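Local atomic coordinates of insecticidal crystal protein Cry7Cal (Bacillus thuringiensis, PDB entry 5ZI1), a protein that probably acts as an insecticidal pore-forming toxin of the delta-endotoxin family, active against locusts, and is thought to bind receptors on the target cell. Residues Gly92-Trp100 with Leu111-Ser119; Ser341-Leu349 with Ser388-Asn396. One frame throughout, in Å; residues are numbered along the deposited sequence. Where two conformers were deposited one is given.

Interaction 1 of 2, residues Gly92-Trp100 with Leu111-Ser119; sequences GYTSALEAW and LLVYERFVS
Val113 enters the groove of the facing helix as a knob into a hole formed by Tyr93, Ala96, Leu97 and Trp100. Followed outward, its CB rests 3.7 Å from the carbonyl O of Ala96 and faces the methyl of the same residue. From there the branches part. Val113 CG1, held between the backbone N and the carbonyl carbon (chi1 61°), turns to Trp100 and lies 3.9 Å from Trp100 CB, approaching the indole obliquely. Val113 CG2 lies anti to the backbone N, pressed against the backbone of the residue after Ala96: it reaches Leu97 N at 3.7 Å, then Leu97 CD1 and, roughly at a right angle to that, Tyr93 CE1.

The helices run antiparallel, their local axes 157° apart and 8.5 Å apart at closest approach, with Ala96 and Val113 at the tight point, where their CA atoms are 4.9 Å apart. This spacing is consistent with the small side chain of Ala96. Both belong to the N-terminal helical domain of the three-domain Cry toxin, where helices 73-101 and 107-127 form a helical hairpin; the domain is generally assigned to pore formation in this family.

One turn along, the Tyr93 ring lies beside Phe117 and points the same way, its CE1 3.7 Å from Phe117 CB and at the edge of the Phe117 ring. The phenol hydroxyl is hydrogen-bonded to Asn157 of helix 141-165, whose Trp165 also meets Trp100 edge-to-face. Toward the partly exposed side, Arg116 lays its aliphatic stem over the contact: CG packs on Ala96 CB at 3.9 Å and, bent at chi2 (-93°), the chain brings CD to Gly92 O.

Interaction 2 of 2, residues Ser341-Leu349 with Ser388-Asn396; sequences STLSHTFDL and SEDAFSFSN
Leu343 overlaps one face of the Phe394 ring: its CB stands 4.1 Å from the ring centroid and 20° off the normal, a CH-pi contact, while CD1 reaches CG of the ring at 3.9 Å. Phe392 CD1 lies over the opposite face of Phe394, toward its rim, which places this phenyl between a leucine and a second aromatic ring. The contact joins edge strands 343-348 and 387-393 of two different antiparallel sheets in the middle, beta-rich domain of the Cry toxin, a beta-prism fold. No hydrogen bond passes directly between the segments; the strands run nearly antiparallel with axes 7.9 Å apart, so side chains fill the gap between them.

Further along, His345, Phe347 and Phe392 form an aromatic cluster. Phe347 and Phe392 meet rim to rim, planes 57° apart, with Phe347 CZ 3.4 Å from Phe392 CD2. The His345 ring meets Phe392 CB obliquely, and its ND1 lies above the centre of the Phe347 ring. With CG anti to the backbone N (chi1 -167°), the imidazole extends across to the other strand: the Ala391 carbonyl carbon lies over one of its faces, and the Asp390 carboxylate meets its edge at CE1. NE2 comes close to Ala391 O, but the angle is too poor for a hydrogen bond.

Two hydrogen bonds hold the Asp390 carboxylate. OD1 accepts the backbone N-H of Ala391 at 2.7 Å, from well above the carboxylate plane, which helps fix the rotation of the group. OD2 faces the first strand, where a water bridges the segments: it donates to Asp390 OD2 at 2.6 Å and accepts from Asp348 N at 3.3 Å.

Overall arrangement
Interaction 1 and interaction 2 lie in different domains of the toxin, on opposite sides of the chain's centre. Their own centres are 59 Å apart and their nearest atoms about 40 Å, so neither touches the other. Both halves of interaction 1 precede interaction 2 in the sequence. They also differ in reach. Ten residues separate the helical segments, making a local hairpin, whereas 38 residues, 29 of them in strands, lie between the segments of interaction 2, which brings two sheets together. Their centres lie about 33 Å (interaction 1) and about 30 Å (interaction 2) from the centre of the chain, and both are structural packing within their domains.

Interaction 1 of 2, residues Gly92-Trp100 with Leu111-Ser119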
loop_
_atom_site.group_PDB
_atom_site.type_symbol
_atom_site.label_atom_id
_atom_site.label_comp_id
_atom_site.label_asym_id
_atom_site.label_seq_id
_atom_site.Cartn_x
_atom_site.Cartn_y
_atom_site.Cartn_z
ATOM N N GLY A 92 26.350 15.692 4.878
ATOM C CA GLY A 92 27.320 15.924 5.935
ATOM C C GLY A 92 27.164 14.980 7.110
ATOM O O GLY A 92 28.153 14.626 7.760
ATOM N N TYR A 93 25.932 14.556 7.403
ATOM C CA TYR A 93 25.748 13.621 8.507
ATOM C C TYR A 93 26.267 12.228 8.142
ATOM O O TYR A 93 27.028 11.621 8.913
ATOM C CB TYR A 93 24.274 13.575 8.940
ATOM C CG TYR A 93 23.993 12.428 9.894
ATOM C CD1 TYR A 93 24.300 12.521 11.252
ATOM C CD2 TYR A 93 23.461 11.231 9.424
ATOM C CE1 TYR A 93 24.057 11.445 12.117
ATOM C CE2 TYR A 93 23.209 10.175 10.263
ATOM C CZ TYR A 93 23.507 10.269 11.604
ATOM O OH TYR A 93 23.247 9.169 12.405
ATOM N N THR A 94 25.866 11.698 6.976
ATOM C CA THR A 94 26.345 10.374 6.567
ATOM C C THR A 94 27.864 10.353 6.484
ATOM O O THR A 94 28.515 9.401 6.939
ATOM C CB THR A 94 25.744 9.971 5.218
ATOM O OG1 THR A 94 26.234 10.853 4.203
ATOM C CG2 THR A 94 24.248 10.082 5.240
ATOM N N SER A 95 28.449 11.417 5.940
ATOM C CA SER A 95 29.901 11.521 5.888
ATOM C C SER A 95 30.519 11.474 7.286
ATOM O O SER A 95 31.547 10.817 7.488
ATOM C CB SER A 95 30.289 12.801 5.156
ATOM O OG SER A 95 31.689 12.974 5.127
ATOM N N ALA A 96 29.909 12.151 8.272
ATOM C CA ALA A 96 30.444 12.076 9.630
ATOM C C ALA A 96 30.126 10.744 10.277
ATOM O O ALA A 96 30.931 10.236 11.071
ATOM C CB ALA A 96 29.905 13.207 10.512
ATOM N N LEU A 97 28.962 10.169 9.964
ATOM C CA LEU A 97 28.664 8.826 10.451
ATOM C C LEU A 97 29.680 7.816 9.929
ATOM O O LEU A 97 30.062 6.880 10.637
ATOM C CB LEU A 97 27.245 8.428 10.053
ATOM C CG LEU A 97 26.722 7.150 10.710
ATOM C CD1 LEU A 97 26.883 7.216 12.230
ATOM C CD2 LEU A 97 25.265 6.937 10.328
ATOM N N GLU A 98 30.150 8.009 8.696
ATOM C CA GLU A 98 31.114 7.078 8.124
ATOM C C GLU A 98 32.484 7.249 8.762
ATOM O O GLU A 98 33.138 6.259 9.108
ATOM C CB GLU A 98 31.189 7.274 6.613
ATOM C CG GLU A 98 31.802 6.103 5.882
ATOM C CD GLU A 98 31.527 6.160 4.389
ATOM O OE1 GLU A 98 31.832 5.161 3.704
ATOM O OE2 GLU A 98 30.998 7.200 3.914
ATOM N N ALA A 99 32.931 8.495 8.932
ATOM C CA ALA A 99 34.217 8.745 9.580
ATOM C C ALA A 99 34.251 8.172 10.989
ATOM O O ALA A 99 35.285 7.665 11.434
ATOM C CB ALA A 99 34.516 10.243 9.614
ATOM N N TRP A 100 33.134 8.244 11.711
ATOM C CA TRP A 100 33.127 7.722 13.071
ATOM C C TRP A 100 33.111 6.200 13.066
ATOM O O TRP A 100 33.823 5.555 13.848
ATOM C CB TRP A 100 31.926 8.271 13.851
ATOM C CG TRP A 100 31.588 7.412 15.047
ATOM C CD1 TRP A 100 32.271 7.339 16.225
ATOM C CD2 TRP A 100 30.494 6.493 15.161
ATOM N NE1 TRP A 100 31.667 6.434 17.068
ATOM C CE2 TRP A 100 30.578 5.899 16.434
ATOM C CE3 TRP A 100 29.452 6.118 14.311
ATOM C CZ2 TRP A 100 29.660 4.949 16.871
ATOM C CZ3 TRP A 100 28.543 5.174 14.753
ATOM C CH2 TRP A 100 28.653 4.602 16.019
ATOM N N LEU A 111 32.443 13.378 18.673
ATOM C CA LEU A 111 31.902 14.726 18.752
ATOM C C LEU A 111 31.305 15.139 17.423
ATOM O O LEU A 111 30.154 15.582 17.376
ATOM C CB LEU A 111 32.977 15.715 19.182
ATOM C CG LEU A 111 33.121 15.897 20.691
ATOM C CD1 LEU A 111 32.915 14.600 21.485
ATOM C CD2 LEU A 111 34.471 16.509 21.006
ATOM N N LEU A 112 32.039 14.893 16.319
ATOM C CA LEU A 112 31.662 15.414 15.007
ATOM C C LEU A 112 30.352 14.822 14.512
ATOM O O LEU A 112 29.537 15.534 13.922
ATOM C CB LEU A 112 32.773 15.160 13.983
ATOM C CG LEU A 112 33.912 16.176 14.044
ATOM C CD1 LEU A 112 35.110 15.639 13.289
ATOM C CD2 LEU A 112 33.470 17.527 13.477
ATOM N N VAL A 113 30.117 13.531 14.741
ATOM C CA VAL A 113 28.877 12.971 14.223
ATOM C C VAL A 113 27.706 13.353 15.119
ATOM O O VAL A 113 26.606 13.599 14.608
ATOM C CB VAL A 113 28.991 11.446 14.003
ATOM C CG1 VAL A 113 29.281 10.703 15.313
ATOM C CG2 VAL A 113 27.738 10.921 13.334
ATOM N N TYR A 114 27.934 13.470 16.435
ATOM C CA TYR A 114 26.918 14.027 17.326
ATOM C C TYR A 114 26.463 15.406 16.869
ATOM O O TYR A 114 25.248 15.672 16.814
ATOM C CB TYR A 114 27.414 14.092 18.761
ATOM C CG TYR A 114 26.464 14.832 19.695
ATOM C CD1 TYR A 114 25.471 14.147 20.369
ATOM C CD2 TYR A 114 26.559 16.196 19.909
ATOM C CE1 TYR A 114 24.589 14.789 21.202
ATOM C CE2 TYR A 114 25.680 16.848 20.749
ATOM C CZ TYR A 114 24.706 16.140 21.406
ATOM O OH TYR A 114 23.832 16.780 22.267
ATOM N N GLU A 115 27.408 16.303 16.557
ATOM C CA GLU A 115 27.053 17.652 16.124
ATOM C C GLU A 115 26.259 17.668 14.836
ATOM O O GLU A 115 25.300 18.420 14.728
ATOM C CB GLU A 115 28.339 18.440 15.942
ATOM C CG GLU A 115 28.126 19.932 15.710
ATOM C CD GLU A 115 28.686 20.393 14.384
ATOM O OE1 GLU A 115 27.967 20.249 13.375
ATOM O OE2 GLU A 115 29.834 20.888 14.353
ATOM N N ARG A 116 26.707 16.924 13.807
ATOM C CA ARG A 116 25.938 16.850 12.570
ATOM C C ARG A 116 24.556 16.272 12.805
ATOM O O ARG A 116 23.600 16.681 12.130
ATOM C CB ARG A 116 26.663 16.039 11.499
ATOM C CG ARG A 116 28.070 16.510 11.260
ATOM C CD ARG A 116 28.100 17.533 10.130
ATOM N NE ARG A 116 29.483 17.921 9.864
ATOM C CZ ARG A 116 30.105 18.936 10.454
ATOM N NH1 ARG A 116 29.455 19.696 11.341
ATOM N NH2 ARG A 116 31.366 19.184 10.156
ATOM N N PHE A 117 24.419 15.352 13.760
ATOM C CA PHE A 117 23.105 14.771 14.004
ATOM C C PHE A 117 22.133 15.817 14.543
ATOM O O PHE A 117 21.052 16.023 13.980
ATOM C CB PHE A 117 23.199 13.587 14.966
ATOM C CG PHE A 117 21.845 13.093 15.404
ATOM C CD1 PHE A 117 21.141 12.197 14.620
ATOM C CD2 PHE A 117 21.244 13.580 16.554
ATOM C CE1 PHE A 117 19.877 11.763 14.998
ATOM C CE2 PHE A 117 19.975 13.159 16.944
ATOM C CZ PHE A 117 19.293 12.249 16.167
ATOM N N VAL A 118 22.489 16.479 15.649
ATOM C CA VAL A 118 21.528 17.406 16.247
ATOM C C VAL A 118 21.343 18.623 15.354
ATOM O O VAL A 118 20.229 19.149 15.240
ATOM C CB VAL A 118 21.919 17.800 17.691
ATOM C CG1 VAL A 118 22.220 16.559 18.543
ATOM C CG2 VAL A 118 23.091 18.739 17.704
ATOM N N SER A 119 22.391 19.058 14.653
ATOM C CA SER A 119 22.180 20.140 13.697
ATOM C C SER A 119 21.289 19.696 12.545
ATOM O O SER A 119 20.479 20.491 12.057
ATOM C CB SER A 119 23.514 20.687 13.183
ATOM O OG SER A 119 24.252 19.696 12.487
#

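Interaction 2 of 2, residues Ser341-Leu349 with Ser388-Asn396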
loop_
_atom_site.group_PDB
_atom_site.type_symbol
_atom_site.label_atom_id
_atom_site.label_comp_id
_atom_site.label_asym_id
_atom_site.label_seq_id
_atom_site.Cartn_x
_atom_site.Cartn_y
_atom_site.Cartn_z
ATOM N N SER A 341 -23.686 -14.444 -25.354
ATOM C CA SER A 341 -22.270 -14.479 -25.667
ATOM C C SER A 341 -21.978 -15.642 -26.604
ATOM O O SER A 341 -22.558 -16.721 -26.477
ATOM C CB SER A 341 -21.443 -14.629 -24.397
ATOM O OG SER A 341 -21.689 -15.898 -23.816
ATOM N N THR A 342 -21.064 -15.410 -27.539
ATOM C CA THR A 342 -20.577 -16.429 -28.463
ATOM C C THR A 342 -19.077 -16.638 -28.315
ATOM O O THR A 342 -18.492 -17.437 -29.061
ATOM C CB THR A 342 -20.892 -16.038 -29.919
ATOM O OG1 THR A 342 -20.290 -14.770 -30.206
ATOM C CG2 THR A 342 -22.388 -15.920 -30.143
ATOM N N LEU A 343 -18.438 -15.920 -27.385
ATOM C CA LEU A 343 -16.994 -15.934 -27.217
ATOM C C LEU A 343 -16.681 -16.012 -25.734
ATOM O O LEU A 343 -17.443 -15.520 -24.894
ATOM C CB LEU A 343 -16.322 -14.694 -27.823
ATOM C CG LEU A 343 -16.688 -14.311 -29.262
ATOM C CD1 LEU A 343 -16.347 -12.846 -29.546
ATOM C CD2 LEU A 343 -16.010 -15.236 -30.282
ATOM N N SER A 344 -15.536 -16.619 -25.429
ATOM C CA SER A 344 -15.170 -16.942 -24.061
ATOM C C SER A 344 -13.668 -17.134 -23.986
ATOM O O SER A 344 -13.077 -17.754 -24.867
ATOM C CB SER A 344 -15.885 -18.207 -23.585
ATOM O OG SER A 344 -15.415 -18.603 -22.308
ATOM N N HIS A 345 -13.054 -16.594 -22.939
ATOM C CA HIS A 345 -11.662 -16.902 -22.659
ATOM C C HIS A 345 -11.473 -17.014 -21.157
ATOM O O HIS A 345 -12.038 -16.235 -20.383
ATOM C CB HIS A 345 -10.706 -15.855 -23.233
ATOM C CG HIS A 345 -9.273 -16.293 -23.232
ATOM N ND1 HIS A 345 -8.466 -16.217 -22.109
ATOM C CD2 HIS A 345 -8.509 -16.836 -24.213
ATOM C CE1 HIS A 345 -7.261 -16.677 -22.410
ATOM N NE2 HIS A 345 -7.262 -17.060 -23.682
ATOM N N THR A 346 -10.689 -17.996 -20.748
ATOM C CA THR A 346 -10.382 -18.196 -19.339
ATOM C C THR A 346 -8.877 -18.083 -19.170
ATOM O O THR A 346 -8.118 -18.828 -19.797
ATOM C CB THR A 346 -10.906 -19.543 -18.840
ATOM O OG1 THR A 346 -12.330 -19.590 -18.993
ATOM C CG2 THR A 346 -10.580 -19.728 -17.366
ATOM N N PHE A 347 -8.448 -17.121 -18.357
ATOM C CA PHE A 347 -7.063 -17.055 -17.919
ATOM C C PHE A 347 -6.929 -17.868 -16.633
ATOM O O PHE A 347 -7.689 -17.657 -15.684
ATOM C CB PHE A 347 -6.631 -15.613 -17.661
ATOM C CG PHE A 347 -6.816 -14.649 -18.827
ATOM C CD1 PHE A 347 -8.015 -13.982 -19.018
ATOM C CD2 PHE A 347 -5.747 -14.328 -19.650
ATOM C CE1 PHE A 347 -8.162 -13.045 -20.056
ATOM C CE2 PHE A 347 -5.880 -13.390 -20.676
ATOM C CZ PHE A 347 -7.090 -12.742 -20.875
ATOM N N ASP A 348 -5.967 -18.793 -16.595
ATOM C CA ASP A 348 -5.685 -19.575 -15.390
ATOM C C ASP A 348 -4.459 -18.969 -14.724
ATOM O O ASP A 348 -3.341 -19.095 -15.235
ATOM C CB ASP A 348 -5.470 -21.047 -15.726
ATOM C CG ASP A 348 -6.688 -21.671 -16.401
ATOM O OD1 ASP A 348 -6.606 -21.972 -17.626
ATOM O OD2 ASP A 348 -7.714 -21.886 -15.710
ATOM N N LEU A 349 -4.668 -18.296 -13.593
ATOM C CA LEU A 349 -3.630 -17.462 -12.999
ATOM C C LEU A 349 -3.083 -17.966 -11.664
ATOM O O LEU A 349 -2.105 -17.386 -11.172
ATOM C CB LEU A 349 -4.141 -16.031 -12.828
ATOM C CG LEU A 349 -4.772 -15.452 -14.091
ATOM C CD1 LEU A 349 -5.131 -14.023 -13.820
ATOM C CD2 LEU A 349 -3.841 -15.555 -15.291
ATOM N N SER A 388 5.398 -16.299 -18.603
ATOM C CA SER A 388 4.258 -16.790 -19.353
ATOM C C SER A 388 3.479 -15.602 -19.900
ATOM O O SER A 388 3.617 -14.464 -19.444
ATOM C CB SER A 388 3.354 -17.676 -18.499
ATOM O OG SER A 388 2.735 -16.908 -17.483
ATOM N N GLU A 389 2.671 -15.889 -20.906
ATOM C CA GLU A 389 1.854 -14.900 -21.581
ATOM C C GLU A 389 0.527 -15.556 -21.915
ATOM O O GLU A 389 0.468 -16.755 -22.193
ATOM C CB GLU A 389 2.539 -14.391 -22.853
ATOM C CG GLU A 389 2.200 -12.971 -23.241
ATOM C CD GLU A 389 3.322 -12.302 -24.016
ATOM O OE1 GLU A 389 3.090 -11.911 -25.183
ATOM O OE2 GLU A 389 4.439 -12.163 -23.462
ATOM N N ASP A 390 -0.541 -14.778 -21.858
ATOM C CA ASP A 390 -1.813 -15.292 -22.334
ATOM C C ASP A 390 -2.698 -14.124 -22.753
ATOM O O ASP A 390 -2.591 -13.014 -22.216
ATOM C CB ASP A 390 -2.493 -16.172 -21.282
ATOM C CG ASP A 390 -3.627 -16.985 -21.875
ATOM O OD1 ASP A 390 -3.702 -17.026 -23.118
ATOM O OD2 ASP A 390 -4.433 -17.582 -21.134
ATOM N N ALA A 391 -3.570 -14.382 -23.722
ATOM C CA ALA A 391 -4.323 -13.300 -24.336
ATOM C C ALA A 391 -5.567 -13.857 -25.009
ATOM O O ALA A 391 -5.735 -15.068 -25.167
ATOM C CB ALA A 391 -3.468 -12.525 -25.341
ATOM N N PHE A 392 -6.470 -12.945 -25.338
ATOM C CA PHE A 392 -7.553 -13.197 -26.271
ATOM C C PHE A 392 -7.621 -12.010 -27.211
ATOM O O PHE A 392 -7.368 -10.867 -26.811
ATOM C CB PHE A 392 -8.928 -13.423 -25.588
ATOM C CG PHE A 392 -9.436 -12.248 -24.780
ATOM C CD1 PHE A 392 -10.053 -11.165 -25.393
ATOM C CD2 PHE A 392 -9.352 -12.265 -23.399
ATOM C CE1 PHE A 392 -10.536 -10.091 -24.652
ATOM C CE2 PHE A 392 -9.835 -11.196 -22.641
ATOM C CZ PHE A 392 -10.422 -10.109 -23.268
ATOM N N SER A 393 -7.930 -12.296 -28.469
ATOM C CA SER A 393 -8.053 -11.280 -29.506
ATOM C C SER A 393 -9.341 -11.565 -30.258
ATOM O O SER A 393 -9.428 -12.555 -30.993
ATOM C CB SER A 393 -6.853 -11.288 -30.441
ATOM O OG SER A 393 -6.730 -10.032 -31.082
ATOM N N PHE A 394 -10.346 -10.728 -30.030
ATOM C CA PHE A 394 -11.662 -10.892 -30.614
ATOM C C PHE A 394 -11.844 -9.930 -31.777
ATOM O O PHE A 394 -11.097 -8.963 -31.939
ATOM C CB PHE A 394 -12.745 -10.660 -29.568
ATOM C CG PHE A 394 -12.760 -11.680 -28.480
ATOM C CD1 PHE A 394 -12.441 -12.998 -28.753
ATOM C CD2 PHE A 394 -13.086 -11.321 -27.179
ATOM C CE1 PHE A 394 -12.447 -13.946 -27.746
ATOM C CE2 PHE A 394 -13.107 -12.259 -26.172
ATOM C CZ PHE A 394 -12.786 -13.577 -26.455
ATOM N N SER A 395 -12.890 -10.185 -32.559
ATOM C CA SER A 395 -13.080 -9.459 -33.804
ATOM C C SER A 395 -13.142 -7.967 -33.542
ATOM O O SER A 395 -13.652 -7.519 -32.514
ATOM C CB SER A 395 -14.358 -9.895 -34.509
ATOM O OG SER A 395 -15.390 -8.967 -34.222
ATOM N N ASN A 396 -12.596 -7.200 -34.475
ATOM C CA ASN A 396 -12.553 -5.752 -34.372
ATOM C C ASN A 396 -12.024 -5.182 -35.683
ATOM O O ASN A 396 -10.851 -5.368 -36.022
ATOM C CB ASN A 396 -11.682 -5.327 -33.178
ATOM C CG ASN A 396 -11.444 -3.845 -33.132
ATOM O OD1 ASN A 396 -12.198 -3.059 -33.718
ATOM N ND2 ASN A 396 -10.387 -3.443 -32.436
HETATM O O HOH W 1 -3.609 -18.240 -18.792
#